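Local coordinates for 450aa long hypothetical fmu protein (Pyrococcus horikoshii, PDB 2YXL) that probably methylates cytosine at carbon 5 in RNA, using S-adenosyl-L-methionine as methyl donor, as expected for an archaeal member of the RsmB/NOP family, at residues A[340-345]-A[388-393]; A[359-364]-A[393-398]; A[246-251]-A[437-442]. One frame throughout, in Å; residues are numbered along the deposited sequence.

Interaction 1: residues A[340-345]-A[388-393]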
loop_
_atom_site.group_PDB
_atom_site.type_symbol
_atom_site.label_atom_id
_atom_site.label_comp_id
_atom_site.label_asym_id
_atom_site.label_seq_id
_atom_site.Cartn_x
_atom_site.Cartn_y
_atom_site.Cartn_z
ATOM N N CYS A 340 -10.697 2.026 -2.398
ATOM C CA CYS A 340 -10.400 2.275 -3.801
ATOM C C CYS A 340 -9.511 1.191 -4.395
ATOM O O CYS A 340 -9.170 0.221 -3.717
ATOM C CB CYS A 340 -9.763 3.659 -3.969
ATOM S SG CYS A 340 -8.133 3.824 -3.222
ATOM N N THR A 341 -9.147 1.370 -5.663
ATOM C CA THR A 341 -8.300 0.420 -6.389
ATOM C C THR A 341 -6.865 0.347 -5.863
ATOM O O THR A 341 -6.198 -0.675 -6.031
ATOM C CB THR A 341 -8.238 0.752 -7.896
ATOM O OG1 THR A 341 -7.873 2.129 -8.077
ATOM C CG2 THR A 341 -9.579 0.465 -8.568
ATOM N N SER A 342 -6.403 1.432 -5.243
ATOM C CA SER A 342 -5.027 1.556 -4.728
ATOM C C SER A 342 -3.964 1.712 -5.821
ATOM O O SER A 342 -2.773 1.546 -5.555
ATOM C CB SER A 342 -4.669 0.395 -3.783
ATOM O OG SER A 342 -5.125 0.641 -2.464
ATOM N N SER A 343 -4.395 2.043 -7.039
ATOM C CA SER A 343 -3.498 2.146 -8.199
ATOM C C SER A 343 -2.335 3.119 -7.992
ATOM O O SER A 343 -1.265 2.956 -8.580
ATOM C CB SER A 343 -4.284 2.541 -9.449
ATOM O OG SER A 343 -4.990 3.752 -9.236
ATOM N N GLY A 344 -2.552 4.130 -7.155
ATOM C CA GLY A 344 -1.506 5.087 -6.823
ATOM C C GLY A 344 -0.433 4.536 -5.901
ATOM O O GLY A 344 0.589 5.188 -5.680
ATOM N N THR A 345 -0.661 3.341 -5.362
ATOM C CA THR A 345 0.271 2.738 -4.413
ATOM C C THR A 345 1.137 1.629 -5.029
ATOM O O THR A 345 1.790 0.875 -4.304
ATOM C CB THR A 345 -0.452 2.221 -3.137
ATOM O OG1 THR A 345 -1.263 1.086 -3.458
ATOM C CG2 THR A 345 -1.326 3.306 -2.528
ATOM N N THR A 388 -10.946 11.573 -0.362
ATOM C CA THR A 388 -9.628 11.159 -0.830
ATOM C C THR A 388 -9.633 9.702 -1.243
ATOM O O THR A 388 -10.356 8.888 -0.668
ATOM C CB THR A 388 -8.508 11.344 0.237
ATOM O OG1 THR A 388 -8.806 10.566 1.403
ATOM C CG2 THR A 388 -8.329 12.799 0.621
ATOM N N THR A 389 -8.835 9.400 -2.263
ATOM C CA THR A 389 -8.461 8.034 -2.606
ATOM C C THR A 389 -6.950 7.994 -2.826
ATOM O O THR A 389 -6.314 9.032 -3.043
ATOM C CB THR A 389 -9.145 7.534 -3.903
ATOM O OG1 THR A 389 -8.533 8.156 -5.041
ATOM C CG2 THR A 389 -10.651 7.820 -3.896
ATOM N N CYS A 390 -6.377 6.797 -2.765
ATOM C CA CYS A 390 -5.007 6.602 -3.218
ATOM C C CYS A 390 -5.032 5.909 -4.578
ATOM O O CYS A 390 -4.312 4.945 -4.824
ATOM C CB CYS A 390 -4.180 5.836 -2.186
ATOM S SG CYS A 390 -4.973 4.351 -1.585
ATOM N N SER A 391 -5.892 6.424 -5.453
ATOM C CA SER A 391 -6.038 5.931 -6.815
ATOM C C SER A 391 -5.696 7.045 -7.796
ATOM O O SER A 391 -5.877 8.223 -7.493
ATOM C CB SER A 391 -7.468 5.441 -7.050
ATOM O OG SER A 391 -7.702 5.191 -8.426
ATOM N N ILE A 392 -5.205 6.666 -8.972
ATOM C CA ILE A 392 -4.849 7.641 -10.001
ATOM C C ILE A 392 -5.914 7.762 -11.091
ATOM O O ILE A 392 -5.807 8.617 -11.973
ATOM C CB ILE A 392 -3.478 7.330 -10.645
ATOM C CG1 ILE A 392 -3.456 5.908 -11.212
ATOM C CG2 ILE A 392 -2.350 7.564 -9.630
ATOM C CD1 ILE A 392 -2.474 5.703 -12.352
ATOM N N PHE A 393 -6.936 6.914 -11.020
ATOM C CA PHE A 393 -7.974 6.867 -12.044
ATOM C C PHE A 393 -8.998 7.984 -11.886
ATOM O O PHE A 393 -9.477 8.251 -10.780
ATOM C CB PHE A 393 -8.682 5.508 -12.039
ATOM C CG PHE A 393 -7.768 4.339 -12.293
ATOM C CD1 PHE A 393 -7.769 3.245 -11.431
ATOM C CD2 PHE A 393 -6.910 4.326 -13.390
ATOM C CE1 PHE A 393 -6.935 2.149 -11.658
ATOM C CE2 PHE A 393 -6.068 3.237 -13.624
ATOM C CZ PHE A 393 -6.084 2.147 -12.756
#
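Thr-389 turns its CB onto the CB and SG of Cys-340. Its OG1 accepts from the backbone N of Ser-391, an ST turn around the predicted nucleophile, and the side chain of Asn-397 also lies against this hydroxyl. Cys-390 follows, that nucleophile itself. Its SG stands 3.6 Å from the SG of Cys-340, while its backbone N gives a weak, long bond to that same Cys-340 SG. Ser-342 N sends Cys-340 SG a second weak bond, so two N-H groups lean on this sulphur, both weakly. The torsion of Cys-390 (chi1 49°) sets its SG between its own N and carbonyl carbon, with Ser-342 OG and Thr-345 CG2 close by. The carbonyl of Cys-390 accepts from Gly-344 N (3.0 Å), the donor tilted 30° from the carbonyl plane. Ser-391 places OG anti to its backbone N, 3.1 Å from Thr-341 OG1. Glu-396 bonds both hydroxyls, and Ser-391 OG also accepts from Phe-393 N in a second ST turn. Ile-392 N then makes an almost straight bond to Ser-343 OG (2.9 Å, 170°), and its CG2 rests on Gly-344 CA. Phe-393 closes the row: Ser-343 OG lies 3.4 Å above one ring face toward the rim, and Thr-341 OG1 is at the edge. Two facing cysteines, one in a Pro-Cys loop and one in a Thr-Cys-Ser turn, are the hallmark of RNA cytosine-5 methyltransferases, and the side chain of Cys-390 is about 5 Å from bound sinefungin. The two loops follow the neighbouring parallel strands 331-337 and 383-389; strand 441-447 flanks Thr-389 and Cys-390, helix 361-376 borders Cys-340 and Thr-341, and helix 159-169 packs on Ile-392 and Phe-393.

Interaction 2: residues A[359-364]-A[393-398]; sequences DKINEM and FKEENE
Ile-361, in the first turn of its helix, reaches Phe-393 with one branch and Glu-395 with the other. Its CG1 lies anti to the carbonyl carbon (chi1 -69°), and CD1, carried beyond it, arrives over the Phe-393 ring, 3.8 Å from the centroid and 18° off the ring normal. This is a CH-pi contact, with the two side chains crossing at about a right angle. The methyl lies on the ring face opposite Ser-343 OG, so the aromatic plane is held between an aliphatic tip and a hydroxyl. The other branch, CG2, packs against Glu-395 CB at 3.8 Å and comes within 4.2 Å of Glu-396 OE2. Asn-362 sets out away from the 393-398 segment, but its amide comes back: ND2 meets the aliphatic CG of Glu-395 at 3.9 Å. These two side chains run side by side in the same direction, with amide and carboxylate planes 53° apart. Met-364 adds its CB, 4.1 Å from Glu-396 OE1, before its bent chain leads away. The chain of Glu-396 is extended beyond CG, which brings its carboxylate into the seam between the segments, with OE2 in the plane of the Phe-393 ring at its edge. Both of its hydroxyl partners fall on OE2, while Gln-368, farther along helix 361-376, bonds OE1. Just beyond the segment, Ser-365 OG hydrogen-bonds to the backbone O of Glu-395. Chemically, then, the contact consists of methyl and methylene groups laid against a ring and the stem of a glutamate, and beside them lies a buried carboxylate whose two oxygens are each met by neutral groups, hydroxyls on one and an amide on the other.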
loop_
_atom_site.group_PDB
_atom_site.type_symbol
_atom_site.label_atom_id
_atom_site.label_comp_id
_atom_site.label_asym_id
_atom_site.label_seq_id
_atom_site.Cartn_x
_atom_site.Cartn_y
_atom_site.Cartn_z
ATOM N N ASP A 359 -13.435 -2.529 -13.991
ATOM C CA ASP A 359 -13.820 -3.920 -13.714
ATOM C C ASP A 359 -12.801 -4.700 -12.893
ATOM O O ASP A 359 -12.326 -5.738 -13.360
ATOM C CB ASP A 359 -14.177 -4.656 -15.016
ATOM C CG ASP A 359 -14.708 -6.061 -14.775
ATOM O OD1 ASP A 359 -14.530 -6.921 -15.666
ATOM O OD2 ASP A 359 -15.289 -6.310 -13.696
ATOM N N LYS A 360 -12.521 -4.286 -11.653
ATOM C CA LYS A 360 -13.437 -3.536 -10.782
ATOM C C LYS A 360 -13.111 -2.062 -10.448
ATOM O O LYS A 360 -13.230 -1.650 -9.287
ATOM C CB LYS A 360 -13.587 -4.316 -9.465
ATOM C CG LYS A 360 -12.248 -4.643 -8.777
ATOM C CD LYS A 360 -12.290 -4.350 -7.281
ATOM C CE LYS A 360 -10.883 -4.243 -6.705
ATOM N NZ LYS A 360 -10.877 -3.740 -5.303
ATOM N N ILE A 361 -12.727 -1.264 -11.442
ATOM C CA ILE A 361 -12.612 0.189 -11.237
ATOM C C ILE A 361 -14.005 0.799 -11.039
ATOM O O ILE A 361 -14.211 1.627 -10.148
ATOM C CB ILE A 361 -11.870 0.897 -12.402
ATOM C CG1 ILE A 361 -10.388 0.509 -12.410
ATOM C CG2 ILE A 361 -12.021 2.415 -12.313
ATOM C CD1 ILE A 361 -9.661 0.832 -13.708
ATOM N N ASN A 362 -14.955 0.368 -11.867
ATOM C CA ASN A 362 -16.327 0.873 -11.814
ATOM C C ASN A 362 -17.095 0.379 -10.589
ATOM O O ASN A 362 -17.966 1.079 -10.067
ATOM C CB ASN A 362 -17.078 0.523 -13.103
ATOM C CG ASN A 362 -16.435 1.131 -14.345
ATOM O OD1 ASN A 362 -16.588 0.608 -15.448
ATOM N ND2 ASN A 362 -15.713 2.239 -14.171
ATOM N N GLU A 363 -16.754 -0.828 -10.141
ATOM C CA GLU A 363 -17.312 -1.421 -8.927
ATOM C C GLU A 363 -16.941 -0.599 -7.693
ATOM O O GLU A 363 -17.785 -0.353 -6.833
ATOM C CB GLU A 363 -16.815 -2.858 -8.779
ATOM C CG GLU A 363 -17.587 -3.716 -7.789
ATOM C CD GLU A 363 -17.106 -5.156 -7.776
ATOM O OE1 GLU A 363 -17.908 -6.051 -8.113
ATOM O OE2 GLU A 363 -15.924 -5.394 -7.441
ATOM N N MET A 364 -15.676 -0.183 -7.617
ATOM C CA MET A 364 -15.204 0.708 -6.558
ATOM C C MET A 364 -15.819 2.099 -6.693
ATOM O O MET A 364 -16.171 2.731 -5.692
ATOM C CB MET A 364 -13.673 0.809 -6.573
ATOM C CG MET A 364 -12.937 -0.326 -5.859
ATOM S SD MET A 364 -13.080 -0.255 -4.055
ATOM C CE MET A 364 -14.381 -1.464 -3.769
ATOM N N PHE A 393 -6.936 6.914 -11.020
ATOM C CA PHE A 393 -7.974 6.867 -12.044
ATOM C C PHE A 393 -8.998 7.984 -11.886
ATOM O O PHE A 393 -9.477 8.251 -10.780
ATOM C CB PHE A 393 -8.682 5.508 -12.039
ATOM C CG PHE A 393 -7.768 4.339 -12.293
ATOM C CD1 PHE A 393 -7.769 3.245 -11.431
ATOM C CD2 PHE A 393 -6.910 4.326 -13.390
ATOM C CE1 PHE A 393 -6.935 2.149 -11.658
ATOM C CE2 PHE A 393 -6.068 3.237 -13.624
ATOM C CZ PHE A 393 -6.084 2.147 -12.756
ATOM N N LYS A 394 -9.333 8.625 -13.003
ATOM C CA LYS A 394 -10.338 9.687 -13.022
ATOM C C LYS A 394 -11.710 9.180 -12.582
ATOM O O LYS A 394 -12.457 9.910 -11.932
ATOM C CB LYS A 394 -10.433 10.323 -14.413
ATOM C CG LYS A 394 -9.246 11.204 -14.779
ATOM C CD LYS A 394 -9.253 11.555 -16.257
ATOM C CE LYS A 394 -7.972 12.268 -16.659
ATOM N NZ LYS A 394 -7.879 12.462 -18.135
ATOM N N GLU A 395 -12.018 7.928 -12.926
ATOM C CA GLU A 395 -13.296 7.288 -12.578
ATOM C C GLU A 395 -13.605 7.282 -11.082
ATOM O O GLU A 395 -14.766 7.382 -10.685
ATOM C CB GLU A 395 -13.345 5.854 -13.111
ATOM C CG GLU A 395 -13.972 5.708 -14.497
ATOM C CD GLU A 395 -13.133 6.313 -15.617
ATOM O OE1 GLU A 395 -13.713 6.623 -16.679
ATOM O OE2 GLU A 395 -11.903 6.476 -15.443
ATOM N N GLU A 396 -12.563 7.162 -10.264
ATOM C CA GLU A 396 -12.712 7.128 -8.815
ATOM C C GLU A 396 -12.592 8.516 -8.200
ATOM O O GLU A 396 -12.936 8.720 -7.034
ATOM C CB GLU A 396 -11.654 6.214 -8.208
ATOM C CG GLU A 396 -11.925 4.740 -8.396
ATOM C CD GLU A 396 -10.715 3.899 -8.065
ATOM O OE1 GLU A 396 -10.606 3.448 -6.908
ATOM O OE2 GLU A 396 -9.862 3.703 -8.959
ATOM N N ASN A 397 -12.109 9.465 -8.997
ATOM C CA ASN A 397 -11.733 10.780 -8.503
ATOM C C ASN A 397 -12.563 11.930 -9.075
ATOM O O ASN A 397 -13.635 12.241 -8.547
ATOM C CB ASN A 397 -10.236 11.010 -8.731
ATOM C CG ASN A 397 -9.366 10.002 -7.995
ATOM O OD1 ASN A 397 -8.307 9.612 -8.482
ATOM N ND2 ASN A 397 -9.809 9.580 -6.816
ATOM N N GLU A 398 -12.067 12.552 -10.147
ATOM C CA GLU A 398 -12.710 13.726 -10.752
ATOM C C GLU A 398 -14.131 13.443 -11.240
ATOM O O GLU A 398 -15.010 14.302 -11.143
ATOM C CB GLU A 398 -11.858 14.291 -11.896
ATOM C CG GLU A 398 -10.614 15.063 -11.444
ATOM C CD GLU A 398 -9.383 14.183 -11.243
ATOM O OE1 GLU A 398 -8.282 14.741 -11.053
ATOM O OE2 GLU A 398 -9.504 12.940 -11.278
#

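Interaction 3: residues A[246-251]-A[437-442]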
loop_
_atom_site.group_PDB
_atom_site.type_symbol
_atom_site.label_atom_id
_atom_site.label_comp_id
_atom_site.label_asym_id
_atom_site.label_seq_id
_atom_site.Cartn_x
_atom_site.Cartn_y
_atom_site.Cartn_z
ATOM N N GLU A 246 3.280 10.369 3.127
ATOM C CA GLU A 246 3.181 11.825 3.191
ATOM C C GLU A 246 1.818 12.323 2.688
ATOM O O GLU A 246 1.182 13.158 3.334
ATOM C CB GLU A 246 4.324 12.480 2.406
ATOM C CG GLU A 246 4.421 13.992 2.582
ATOM C CD GLU A 246 5.382 14.632 1.600
ATOM O OE1 GLU A 246 6.516 14.968 2.007
ATOM O OE2 GLU A 246 5.020 14.789 0.417
ATOM N N ALA A 247 1.381 11.794 1.547
ATOM C CA ALA A 247 0.098 12.159 0.944
ATOM C C ALA A 247 -1.093 11.931 1.885
ATOM O O ALA A 247 -2.014 12.746 1.943
ATOM C CB ALA A 247 -0.103 11.412 -0.368
ATOM N N SER A 248 -1.054 10.828 2.629
ATOM C CA SER A 248 -2.094 10.509 3.600
ATOM C C SER A 248 -2.114 11.468 4.791
ATOM O O SER A 248 -3.182 11.785 5.317
ATOM C CB SER A 248 -1.943 9.072 4.086
ATOM O OG SER A 248 -2.177 8.154 3.032
ATOM N N ALA A 249 -0.934 11.925 5.207
ATOM C CA ALA A 249 -0.815 12.888 6.305
ATOM C C ALA A 249 -1.376 14.261 5.938
ATOM O O ALA A 249 -1.961 14.941 6.783
ATOM C CB ALA A 249 0.626 13.015 6.740
ATOM N N VAL A 250 -1.183 14.660 4.680
ATOM C CA VAL A 250 -1.693 15.929 4.154
ATOM C C VAL A 250 -3.227 15.979 4.206
ATOM O O VAL A 250 -3.809 17.016 4.540
ATOM C CB VAL A 250 -1.184 16.178 2.702
ATOM C CG1 VAL A 250 -1.922 17.344 2.039
ATOM C CG2 VAL A 250 0.320 16.424 2.695
ATOM N N ALA A 251 -3.863 14.851 3.893
ATOM C CA ALA A 251 -5.324 14.730 3.911
ATOM C C ALA A 251 -5.948 15.302 5.183
ATOM O O ALA A 251 -6.768 16.218 5.109
ATOM C CB ALA A 251 -5.746 13.276 3.707
ATOM N N SER A 437 7.417 12.133 -4.944
ATOM C CA SER A 437 8.020 11.058 -4.138
ATOM C C SER A 437 7.132 10.599 -2.974
ATOM O O SER A 437 7.612 10.300 -1.877
ATOM C CB SER A 437 9.414 11.455 -3.639
ATOM O OG SER A 437 10.306 11.595 -4.727
ATOM N N THR A 438 5.831 10.569 -3.232
ATOM C CA THR A 438 4.857 9.957 -2.336
ATOM C C THR A 438 3.918 9.141 -3.224
ATOM O O THR A 438 4.073 9.153 -4.444
ATOM C CB THR A 438 4.112 11.024 -1.479
ATOM O OG1 THR A 438 3.355 10.381 -0.447
ATOM C CG2 THR A 438 3.194 11.905 -2.335
ATOM N N ILE A 439 2.973 8.420 -2.627
ATOM C CA ILE A 439 1.982 7.652 -3.397
ATOM C C ILE A 439 1.061 8.551 -4.229
ATOM O O ILE A 439 0.860 9.720 -3.897
ATOM C CB ILE A 439 1.112 6.754 -2.482
ATOM C CG1 ILE A 439 0.489 7.581 -1.342
ATOM C CG2 ILE A 439 1.937 5.574 -1.955
ATOM C CD1 ILE A 439 -0.626 6.879 -0.583
ATOM N N GLY A 440 0.517 8.002 -5.315
ATOM C CA GLY A 440 -0.526 8.676 -6.093
ATOM C C GLY A 440 -1.744 8.903 -5.215
ATOM O O GLY A 440 -2.216 7.981 -4.549
ATOM N N PHE A 441 -2.250 10.129 -5.200
ATOM C CA PHE A 441 -3.308 10.499 -4.265
ATOM C C PHE A 441 -4.238 11.553 -4.855
ATOM O O PHE A 441 -3.858 12.285 -5.773
ATOM C CB PHE A 441 -2.684 11.022 -2.972
ATOM C CG PHE A 441 -3.408 10.605 -1.724
ATOM C CD1 PHE A 441 -4.274 11.482 -1.082
ATOM C CD2 PHE A 441 -3.207 9.343 -1.179
ATOM C CE1 PHE A 441 -4.935 11.109 0.083
ATOM C CE2 PHE A 441 -3.864 8.954 -0.013
ATOM C CZ PHE A 441 -4.733 9.841 0.618
ATOM N N PHE A 442 -5.456 11.621 -4.322
ATOM C CA PHE A 442 -6.452 12.580 -4.783
ATOM C C PHE A 442 -7.157 13.233 -3.606
ATOM O O PHE A 442 -7.464 12.572 -2.615
ATOM C CB PHE A 442 -7.463 11.896 -5.700
ATOM C CG PHE A 442 -8.526 12.820 -6.232
ATOM C CD1 PHE A 442 -8.237 13.715 -7.262
ATOM C CD2 PHE A 442 -9.815 12.789 -5.710
ATOM C CE1 PHE A 442 -9.211 14.562 -7.757
ATOM C CE2 PHE A 442 -10.800 13.635 -6.201
ATOM C CZ PHE A 442 -10.496 14.525 -7.226
HETATM O O HOH W 1 5.170 9.167 1.190
#
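Thr-438 OG1 is gripped at the start of helix 246-255. Ala-247 N donates to it directly at 3.1 Å (156° at the hydrogen), and water 1 lies 2.7 Å from the same oxygen. That water accepts from Glu-246 N at 3.0 Å, so the N-H groups of two successive residues in the first helical turn are satisfied by one threonine and its water. OG1 stands anti to the backbone N of Thr-438 (chi1 -169°), the direction that presents it to the helix. The methyl of Ala-247 is the centre of the apolar contact: CB meets Thr-438 CG2, Ile-439 CG1 and, at 3.7 Å, Phe-441 CG. The Phe-441 ring lies against the helix backbone, with Ala-247 O 3.8 Å above one face and Ser-248 N above the same face, both toward the rim. Ser-248 OG touches the ring at CE2 (3.6 Å) and nears Ile-439 CD1; it also has a weak bond with Lys-273 of the predicted cofactor-binding loop. One helical turn farther on, Ala-251 CB approaches Phe-441 CE1 obliquely at 4.3 Å. Small residues at 247, 248 and 251 thus let the aromatic ring come close to the helix. Outside the contact, Tyr-443 OH bonds Ala-247 O; Ser-215 and Arg-217, in the loop between strands 212-214 and 221-225, and Tyr-420, from later in the chain, hold the carboxylate of Glu-246. The side chain of Phe-441 lies about 4 Å from that of Cys-390, the predicted nucleophile. Here helix 246-255 leans on strand 441-447 and the loop leading into it; that strand runs antiparallel to its neighbour 383-389, and such a reversed strand is the signature of the class I, Rossmann-like methyltransferase fold.

Overall arrangement
All three contacts gather near the predicted nucleophile and the sinefungin pocket. Interactions 1 and 2 have centres about 9 Å apart and share Phe-393; their segments alternate along the chain, so the loop after strand 383-389 meets first the loop after strand 331-337 and then helix 361-376. Interaction 3 lies about 10 Å from interaction 1 and 18 Å from interaction 2, centre to centre, and its loop, closed by helix 246-255 and strand 441-447, encloses both. Strands 383-389 and 441-447 are sheet neighbours, and backbone bonds Gly-344 to Gly-440 and Thr-389 to Phe-442 join interactions 1 and 3. Together they surround the predicted nucleophile, beside the pocket where sinefungin is bound.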